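Local coordinates for protein taurocyamine kinase (Schistosoma mansoni, PDB 4WOD) that reversibly transfers phosphate between ATP and taurocyamine, as a duplicated, magnesium-dependent member of the ATP:guanido phosphotransferase family, at residues 7-12 with 45-50; 59-64 with 78-83. The protein carries 4 engineered substitutions. One frame throughout, in Å; residues are numbered along the deposited sequence.

Contact 1 of 2, residues 7-12 with 45-50. Engineered in segment 7-12: Val11 (natural residue Ala).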
ATOM      1  N   GLN A   7      -6.912  33.491  -9.283  1.00 15.32           N
ATOM      2  CA  GLN A   7      -8.229  32.906  -9.535  1.00 19.81           C
ATOM      3  C   GLN A   7      -8.220  32.010 -10.777  1.00 18.65           C
ATOM      4  O   GLN A   7      -8.849  30.943 -10.761  1.00 19.59           O
ATOM      5  CB  GLN A   7      -9.306  33.991  -9.654  1.00 18.96           C
ATOM      6  CG  GLN A   7      -9.039  35.028 -10.716  1.00 19.25           C
ATOM      7  CD  GLN A   7     -10.097  36.130 -10.737  1.00 17.62           C
ATOM      8  OE1 GLN A   7     -10.995  36.172  -9.891  1.00 22.95           O
ATOM      9  NE2 GLN A   7      -9.992  37.017 -11.705  1.00 20.05           N
ATOM     10  N   ASN A   8      -7.504  32.406 -11.835  1.00 14.68           N
ATOM     11  CA  ASN A   8      -7.403  31.563 -13.032  1.00 18.82           C
ATOM     12  C   ASN A   8      -6.745  30.239 -12.735  1.00 18.36           C
ATOM     13  O   ASN A   8      -7.151  29.198 -13.241  1.00 13.96           O
ATOM     14  CB  ASN A   8      -6.597  32.234 -14.148  1.00 15.33           C
ATOM     15  CG  ASN A   8      -7.389  33.301 -14.885  1.00 19.80           C
ATOM     16  OD1 ASN A   8      -8.428  33.747 -14.409  1.00 18.72           O
ATOM     17  ND2 ASN A   8      -6.882  33.727 -16.041  1.00 20.39           N
ATOM     18  N   LEU A   9      -5.686  30.302 -11.941  1.00 16.94           N
ATOM     19  CA  LEU A   9      -4.884  29.124 -11.636  1.00 18.69           C
ATOM     20  C   LEU A   9      -5.708  28.156 -10.774  1.00 18.38           C
ATOM     21  O   LEU A   9      -5.652  26.928 -10.949  1.00 18.79           O
ATOM     22  CB  LEU A   9      -3.572  29.536 -10.933  1.00 14.68           C
ATOM     23  CG  LEU A   9      -2.507  30.290 -11.755  1.00 21.72           C
ATOM     24  CD1 LEU A   9      -1.261  30.659 -10.907  1.00 15.81           C
ATOM     25  CD2 LEU A   9      -2.104  29.523 -13.009  1.00 19.42           C
ATOM     26  N   GLN A  10      -6.493  28.711  -9.860  1.00 17.49           N
ATOM     27  CA  GLN A  10      -7.366  27.891  -9.028  1.00 18.14           C
ATOM     28  C   GLN A  10      -8.382  27.134  -9.885  1.00 18.43           C
ATOM     29  O   GLN A  10      -8.530  25.923  -9.755  1.00 19.34           O
ATOM     30  CB  GLN A  10      -8.111  28.735  -7.989  1.00 19.08           C
ATOM     31  CG  GLN A  10      -9.009  27.904  -7.083  1.00 16.94           C
ATOM     32  CD  GLN A  10     -10.207  28.687  -6.561  1.00 22.20           C
ATOM     33  OE1 GLN A  10     -10.752  29.528  -7.269  1.00 27.92           O
ATOM     34  NE2 GLN A  10     -10.610  28.425  -5.315  1.00 20.41           N
ATOM     35  N   VAL A  11      -9.090  27.854 -10.745  1.00 18.02           N
ATOM     36  CA  VAL A  11     -10.005  27.207 -11.687  1.00 20.96           C
ATOM     37  C   VAL A  11      -9.336  26.110 -12.539  1.00 23.97           C
ATOM     38  O   VAL A  11      -9.900  25.023 -12.696  1.00 28.94           O
ATOM     39  CB  VAL A  11     -10.657  28.253 -12.592  1.00 20.57           C
ATOM     40  CG1 VAL A  11     -11.349  27.592 -13.799  1.00 27.29           C
ATOM     41  CG2 VAL A  11     -11.650  29.063 -11.776  1.00 22.15           C
ATOM     42  N   LYS A  12      -8.138  26.372 -13.064  1.00 21.10           N
ATOM     43  CA  LYS A  12      -7.401  25.367 -13.837  1.00 23.15           C
ATOM     44  C   LYS A  12      -7.101  24.117 -13.008  1.00 23.98           C
ATOM     45  O   LYS A  12      -7.344  22.982 -13.440  1.00 22.68           O
ATOM     46  CB  LYS A  12      -6.087  25.955 -14.377  1.00 24.14           C
ATOM     47  CG  LYS A  12      -6.247  26.920 -15.541  1.00 25.75           C
ATOM     48  CD  LYS A  12      -4.897  27.426 -16.030  1.00 33.17           C
ATOM     49  CE  LYS A  12      -5.029  28.115 -17.371  1.00 32.19           C
ATOM     50  NZ  LYS A  12      -5.289  27.136 -18.465  1.00 44.57           N
ATOM     51  N   THR A  45       4.018  36.459  -5.111  1.00 16.86           N
ATOM     52  CA  THR A  45       2.588  36.203  -4.953  1.00 12.67           C
ATOM     53  C   THR A  45       2.280  34.719  -4.805  1.00 18.07           C
ATOM     54  O   THR A  45       3.089  33.872  -5.210  1.00 14.54           O
ATOM     55  CB  THR A  45       1.794  36.715  -6.160  1.00 16.99           C
ATOM     56  OG1 THR A  45       2.187  35.982  -7.323  1.00 13.53           O
ATOM     57  CG2 THR A  45       2.080  38.155  -6.379  1.00 17.12           C
ATOM     58  N   LEU A  46       1.103  34.409  -4.249  1.00 15.92           N
ATOM     59  CA  LEU A  46       0.648  33.028  -4.120  1.00 14.27           C
ATOM     60  C   LEU A  46       0.450  32.367  -5.487  1.00 15.53           C
ATOM     61  O   LEU A  46       0.691  31.166  -5.639  1.00 14.64           O
ATOM     62  CB  LEU A  46      -0.651  32.969  -3.310  1.00 13.11           C
ATOM     63  CG  LEU A  46      -1.311  31.635  -2.940  1.00 15.83           C
ATOM     64  CD1 LEU A  46      -0.369  30.629  -2.213  1.00 11.20           C
ATOM     65  CD2 LEU A  46      -2.549  31.898  -2.090  1.00 14.58           C
ATOM     66  N   ALA A  47      -0.006  33.142  -6.473  1.00 15.16           N
ATOM     67  CA  ALA A  47      -0.060  32.647  -7.860  1.00 15.33           C
ATOM     68  C   ALA A  47       1.299  32.073  -8.292  1.00 19.46           C
ATOM     69  O   ALA A  47       1.363  31.001  -8.900  1.00 17.02           O
ATOM     70  CB  ALA A  47      -0.491  33.758  -8.826  1.00 14.71           C
ATOM     71  N   GLN A  48       2.384  32.774  -7.964  1.00 15.84           N
ATOM     72  CA  GLN A  48       3.701  32.270  -8.333  1.00 18.88           C
ATOM     73  C   GLN A  48       4.008  30.960  -7.630  1.00 20.80           C
ATOM     74  O   GLN A  48       4.654  30.080  -8.226  1.00 20.06           O
ATOM     75  CB  GLN A  48       4.789  33.300  -8.019  1.00 16.58           C
ATOM     76  CG  GLN A  48       4.781  34.480  -8.945  1.00 17.91           C
ATOM     77  CD  GLN A  48       5.763  35.529  -8.497  1.00 20.42           C
ATOM     78  OE1 GLN A  48       5.967  35.726  -7.297  1.00 19.62           O
ATOM     79  NE2 GLN A  48       6.390  36.196  -9.451  1.00 16.86           N
ATOM     80  N   CYS A  49       3.547  30.828  -6.376  1.00 16.02           N
ATOM     81  CA  CYS A  49       3.733  29.581  -5.616  1.00 15.62           C
ATOM     82  C   CYS A  49       3.002  28.368  -6.207  1.00 14.59           C
ATOM     83  O   CYS A  49       3.533  27.264  -6.188  1.00 13.58           O
ATOM     84  CB  CYS A  49       3.265  29.742  -4.165  1.00 14.38           C
ATOM     85  SG  CYS A  49       4.094  30.995  -3.167  1.00 18.89           S
ATOM     86  N   VAL A  50       1.779  28.574  -6.693  1.00 18.08           N
ATOM     87  CA  VAL A  50       0.917  27.466  -7.126  1.00 16.12           C
ATOM     88  C   VAL A  50       0.890  27.247  -8.635  1.00 14.92           C
ATOM     89  O   VAL A  50       0.272  26.293  -9.130  1.00 17.43           O
ATOM     90  CB  VAL A  50      -0.555  27.673  -6.652  1.00 19.20           C
ATOM     91  CG1 VAL A  50      -0.633  27.680  -5.127  1.00 16.78           C
ATOM     92  CG2 VAL A  50      -1.143  28.962  -7.240  1.00 16.88           C
TER

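Contact 2 of 2, residues 59-64 with 78-83. With ARG (arginine), chain B.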
ATOM      1  N   ALA A  59       2.100  16.822  -9.682  1.00 25.33           N
ATOM      2  CA  ALA A  59       2.778  17.458  -8.553  1.00 23.14           C
ATOM      3  C   ALA A  59       1.864  17.523  -7.328  1.00 22.30           C
ATOM      4  O   ALA A  59       0.733  17.988  -7.407  1.00 22.72           O
ATOM      5  CB  ALA A  59       3.253  18.847  -8.941  1.00 23.51           C
ATOM      6  N   LEU A  60       2.377  17.068  -6.194  1.00 20.65           N
ATOM      7  CA  LEU A  60       1.627  17.024  -4.945  1.00 20.79           C
ATOM      8  C   LEU A  60       1.580  18.361  -4.183  1.00 21.26           C
ATOM      9  O   LEU A  60       0.591  18.684  -3.517  1.00 20.57           O
ATOM     10  CB  LEU A  60       2.242  15.958  -4.044  1.00 25.55           C
ATOM     11  CG  LEU A  60       1.437  15.588  -2.807  1.00 25.23           C
ATOM     12  CD1 LEU A  60       0.100  15.032  -3.249  1.00 21.62           C
ATOM     13  CD2 LEU A  60       2.209  14.559  -1.980  1.00 31.18           C
ATOM     14  N   LEU A  61       2.664  19.117  -4.278  1.00 20.13           N
ATOM     15  CA  LEU A  61       2.892  20.301  -3.446  1.00 19.22           C
ATOM     16  C   LEU A  61       3.026  21.597  -4.249  1.00 18.40           C
ATOM     17  O   LEU A  61       3.387  21.568  -5.415  1.00 19.13           O
ATOM     18  CB  LEU A  61       4.158  20.100  -2.610  1.00 16.10           C
ATOM     19  CG  LEU A  61       4.070  18.985  -1.568  1.00 23.05           C
ATOM     20  CD1 LEU A  61       5.387  18.825  -0.836  1.00 23.27           C
ATOM     21  CD2 LEU A  61       2.945  19.251  -0.589  1.00 21.82           C
ATOM     22  N   PRO A  62       2.721  22.747  -3.619  1.00 18.82           N
ATOM     23  CA  PRO A  62       3.088  24.011  -4.266  1.00 16.94           C
ATOM     24  C   PRO A  62       4.598  24.207  -4.168  1.00 18.57           C
ATOM     25  O   PRO A  62       5.300  23.332  -3.638  1.00 17.30           O
ATOM     26  CB  PRO A  62       2.358  25.073  -3.435  1.00 16.71           C
ATOM     27  CG  PRO A  62       2.221  24.413  -2.032  1.00 19.94           C
ATOM     28  CD  PRO A  62       1.989  22.941  -2.353  1.00 18.06           C
ATOM     29  N   ARG A  63       5.093  25.347  -4.623  1.00 14.96           N
ATOM     30  CA  ARG A  63       6.452  25.720  -4.259  1.00 18.71           C
ATOM     31  C   ARG A  63       6.365  27.070  -3.573  1.00 18.41           C
ATOM     32  O   ARG A  63       5.285  27.480  -3.162  1.00 20.22           O
ATOM     33  CB  ARG A  63       7.376  25.725  -5.490  1.00 15.72           C
ATOM     34  CG  ARG A  63       7.456  24.345  -6.211  1.00 15.53           C
ATOM     35  CD  ARG A  63       8.179  23.258  -5.350  1.00 18.21           C
ATOM     36  NE  ARG A  63       8.392  21.976  -6.045  1.00 16.34           N
ATOM     37  CZ  ARG A  63       7.502  20.995  -6.129  1.00 19.45           C
ATOM     38  NH1 ARG A  63       6.295  21.119  -5.579  1.00 20.96           N
ATOM     39  NH2 ARG A  63       7.813  19.870  -6.773  1.00 22.53           N
ATOM     40  N   SER A  64       7.480  27.767  -3.426  1.00 18.29           N
ATOM     41  CA  SER A  64       7.427  29.062  -2.765  1.00 19.64           C
ATOM     42  C   SER A  64       8.137  30.106  -3.601  1.00 18.93           C
ATOM     43  O   SER A  64       9.252  29.884  -4.065  1.00 16.00           O
ATOM     44  CB  SER A  64       8.026  28.985  -1.354  1.00 16.69           C
ATOM     45  OG  SER A  64       9.255  28.287  -1.352  1.00 16.20           O
ATOM     46  N   ASP A  78       0.467  26.415   5.974  1.00 19.06           N
ATOM     47  CA  ASP A  78       0.430  25.633   7.217  1.00 22.05           C
ATOM     48  C   ASP A  78      -0.490  24.429   7.033  1.00 23.22           C
ATOM     49  O   ASP A  78      -0.209  23.329   7.516  1.00 17.80           O
ATOM     50  CB  ASP A  78      -0.025  26.483   8.403  1.00 23.80           C
ATOM     51  CG  ASP A  78       1.138  27.143   9.115  1.00 28.51           C
ATOM     52  OD1 ASP A  78       2.275  27.032   8.603  1.00 29.83           O
ATOM     53  OD2 ASP A  78       0.924  27.777  10.174  1.00 32.57           O
ATOM     54  N   ALA A  79      -1.570  24.641   6.295  1.00 16.68           N
ATOM     55  CA  ALA A  79      -2.490  23.557   5.997  1.00 18.12           C
ATOM     56  C   ALA A  79      -1.799  22.496   5.144  1.00 19.21           C
ATOM     57  O   ALA A  79      -1.884  21.297   5.449  1.00 20.72           O
ATOM     58  CB  ALA A  79      -3.734  24.092   5.304  1.00 21.19           C
ATOM     59  N   VAL A  80      -1.088  22.929   4.099  1.00 17.45           N
ATOM     60  CA  VAL A  80      -0.373  22.003   3.220  1.00 18.76           C
ATOM     61  C   VAL A  80       0.718  21.222   3.969  1.00 19.76           C
ATOM     62  O   VAL A  80       0.891  20.010   3.788  1.00 19.28           O
ATOM     63  CB  VAL A  80       0.265  22.767   2.020  1.00 19.90           C
ATOM     64  CG1 VAL A  80       1.247  21.890   1.266  1.00 17.91           C
ATOM     65  CG2 VAL A  80      -0.824  23.313   1.087  1.00 15.17           C
ATOM     66  N   ILE A  81       1.460  21.940   4.800  1.00 18.03           N
ATOM     67  CA  ILE A  81       2.609  21.378   5.503  1.00 18.17           C
ATOM     68  C   ILE A  81       2.158  20.378   6.561  1.00 19.94           C
ATOM     69  O   ILE A  81       2.700  19.272   6.650  1.00 22.42           O
ATOM     70  CB  ILE A  81       3.459  22.509   6.146  1.00 20.79           C
ATOM     71  CG1 ILE A  81       4.205  23.291   5.061  1.00 17.75           C
ATOM     72  CG2 ILE A  81       4.439  21.951   7.173  1.00 15.04           C
ATOM     73  CD1 ILE A  81       4.718  24.656   5.535  1.00 16.20           C
ATOM     74  N   ALA A  82       1.155  20.766   7.350  1.00 21.65           N
ATOM     75  CA  ALA A  82       0.577  19.885   8.364  1.00 23.29           C
ATOM     76  C   ALA A  82       0.077  18.584   7.731  1.00 21.60           C
ATOM     77  O   ALA A  82       0.300  17.507   8.254  1.00 20.87           O
ATOM     78  CB  ALA A  82      -0.556  20.591   9.116  1.00 22.98           C
ATOM     79  N   ASP A  83      -0.562  18.697   6.577  1.00 20.27           N
ATOM     80  CA  ASP A  83      -1.053  17.542   5.845  1.00 19.26           C
ATOM     81  C   ASP A  83       0.087  16.633   5.330  1.00 22.61           C
ATOM     82  O   ASP A  83       0.124  15.429   5.647  1.00 22.28           O
ATOM     83  CB  ASP A  83      -1.936  18.030   4.689  1.00 20.48           C
ATOM     84  CG  ASP A  83      -2.846  16.942   4.138  1.00 29.44           C
ATOM     85  OD1 ASP A  83      -2.400  15.779   4.019  1.00 24.62           O
ATOM     86  OD2 ASP A  83      -4.018  17.254   3.818  1.00 30.40           O
TER
HETATM   87  N   ARG B 801       6.192  15.998  -3.085  1.00 28.73           N
HETATM   88  CA  ARG B 801       6.548  16.959  -4.093  1.00 33.12           C
HETATM   89  C   ARG B 801       5.546  17.218  -5.203  1.00 26.41           C
HETATM   90  O   ARG B 801       5.027  16.256  -5.821  1.00 23.55           O
HETATM   91  CB  ARG B 801       7.892  16.665  -4.648  1.00 40.46           C
HETATM   92  CG  ARG B 801       8.987  17.191  -3.784  1.00 35.81           C
HETATM   93  CD  ARG B 801       9.635  18.285  -4.552  1.00 36.02           C
HETATM   94  NE  ARG B 801      10.717  18.843  -3.797  1.00 35.69           N
HETATM   95  CZ  ARG B 801      11.904  19.044  -4.295  1.00 34.97           C
HETATM   96  NH1 ARG B 801      12.843  19.559  -3.559  1.00 37.48           N
HETATM   97  NH2 ARG B 801      12.148  18.700  -5.529  1.00 40.28           N
HETATM   98  OXT ARG B 801       5.359  18.438  -5.322  1.00 22.89           O

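Contact 1 of 2, residues 7-12 with 45-50
Leu9 reaches from helix 6-14 onto the opening turn of helix 46-55, joining two helices of the small, helical N-terminal domain of a phosphagen kinase, here in the first repeat. Between residues 7-12 and 45-50, a single methyl group does the touching on the first side. CD1 of Leu9 lies 3.8 Å from CB of Ala47 and 4.0 Å from CG2 of Val50, so it meets two side chains three residues, nearly one turn, apart on the same helix. The same methyl comes within 3.3 Å of the backbone O of Ala47. Two torsions deliver it there: CG stands anti to the carbonyl carbon (chi1 -69°), and chi2 near 180° extends the branch toward the second helix. Further along helix 46-55, Asn51, Ala54 and Tyr55 also touch Leu9, while Phe76 of helix 74-84 packs on Val50.

This tight part is small, and the flank of helix 6-14 that bears Val11, an engineered residue, and Lys12 is exposed. Asn8, partly exposed, hydrogen-bonds through ND2 to Glu4 OE2, four residues earlier in the chain. Buried Gln10 points its amide away from the contact, where NE2 is satisfied by Asp29 OD1 and Leu27 O.

At the start of helix 46-55, Thr45 and Gln48 form a capping box. The N-H of Gln48 gives a bond to OG1 of Thr45, and Thr45 N returns one to Gln48 OE1 at 3.0 Å. That second donor does not sit on a lone pair but approaches OE1 from 40° above the carbonyl plane.

Contact 2 of 2, residues 59-64 with 78-83
The substrate-binding loop of the phosphagen kinase N-terminal domain, residues 59-64, rests on helix 74-84 on one side and meets the bound arginine on the other. It illustrates how a binding loop can be seated by apolar contacts while its backbone N-H groups and one arginine side chain hold the ligand. The seat is Val80: its CG1, anti to the backbone N (chi1 168°), lies 3.6 Å from CD2 of Leu61 and 3.8 Å from CD of Pro62. The Leu61 and Val80 side chains cross obliquely, whereas the CD corner of the proline ring abuts the valine methyl. Phe76 and Phe77 of the same helix also touch Pro62.

Leu61 works on two fronts. While CD2 packs on the helix, Leu61 CD1 lies 3.7 Å from N of the bound arginine; the Leu61 side chain also approaches that of Cys268, the predicted active-site residue.

The ligand carboxylate is held by successive backbone N-H groups. Leu60 N binds the ligand's O at 2.8 Å in a nearly straight bond (168°), and Leu61 N binds the ligand's OXT at 3.0 Å. A third donor, Arg63 NH1, reaches OXT at 2.9 Å, and NH2 adds a weak bond to the same oxygen. OXT thus gathers several donors, and the cationic guanidinium would be expected to stabilise the carboxylate charge. Glu222 OE1 supplies a further hydrogen bond to the ligand.

Arg63 folds back to do this, its chain bent at chi2 (-68°), and one guanidinium face lies against the ligand CD. Arg63 NH1 is also held by Pro62 O at 3.1 Å; that oxygen lies almost in the guanidinium plane, though NH1 itself stands well above the Pro62 carbonyl plane.

Both contacts are buried and belong to the N-terminal domain of the first repeat, yet they show how chemistry follows place. Contact 1 joins two helices away from the annotated sites, the Val50 side chain about 11 Å from the bound arginine; its side-chain contacts are apolar, one methyl also resting against a carbonyl oxygen. Contact 2 joins a loop to a helix through apolar groups, but the loop's other side turns N-H groups and a guanidinium, with some leucine carbon, to the ligand. They share no segment, though helix 74-84 serves both, covering Leu46, Cys49 and Val50 of contact 1. A probable hydrogen bond from Arg63 N to Cys49 O (2.9 Å) connects the two directly.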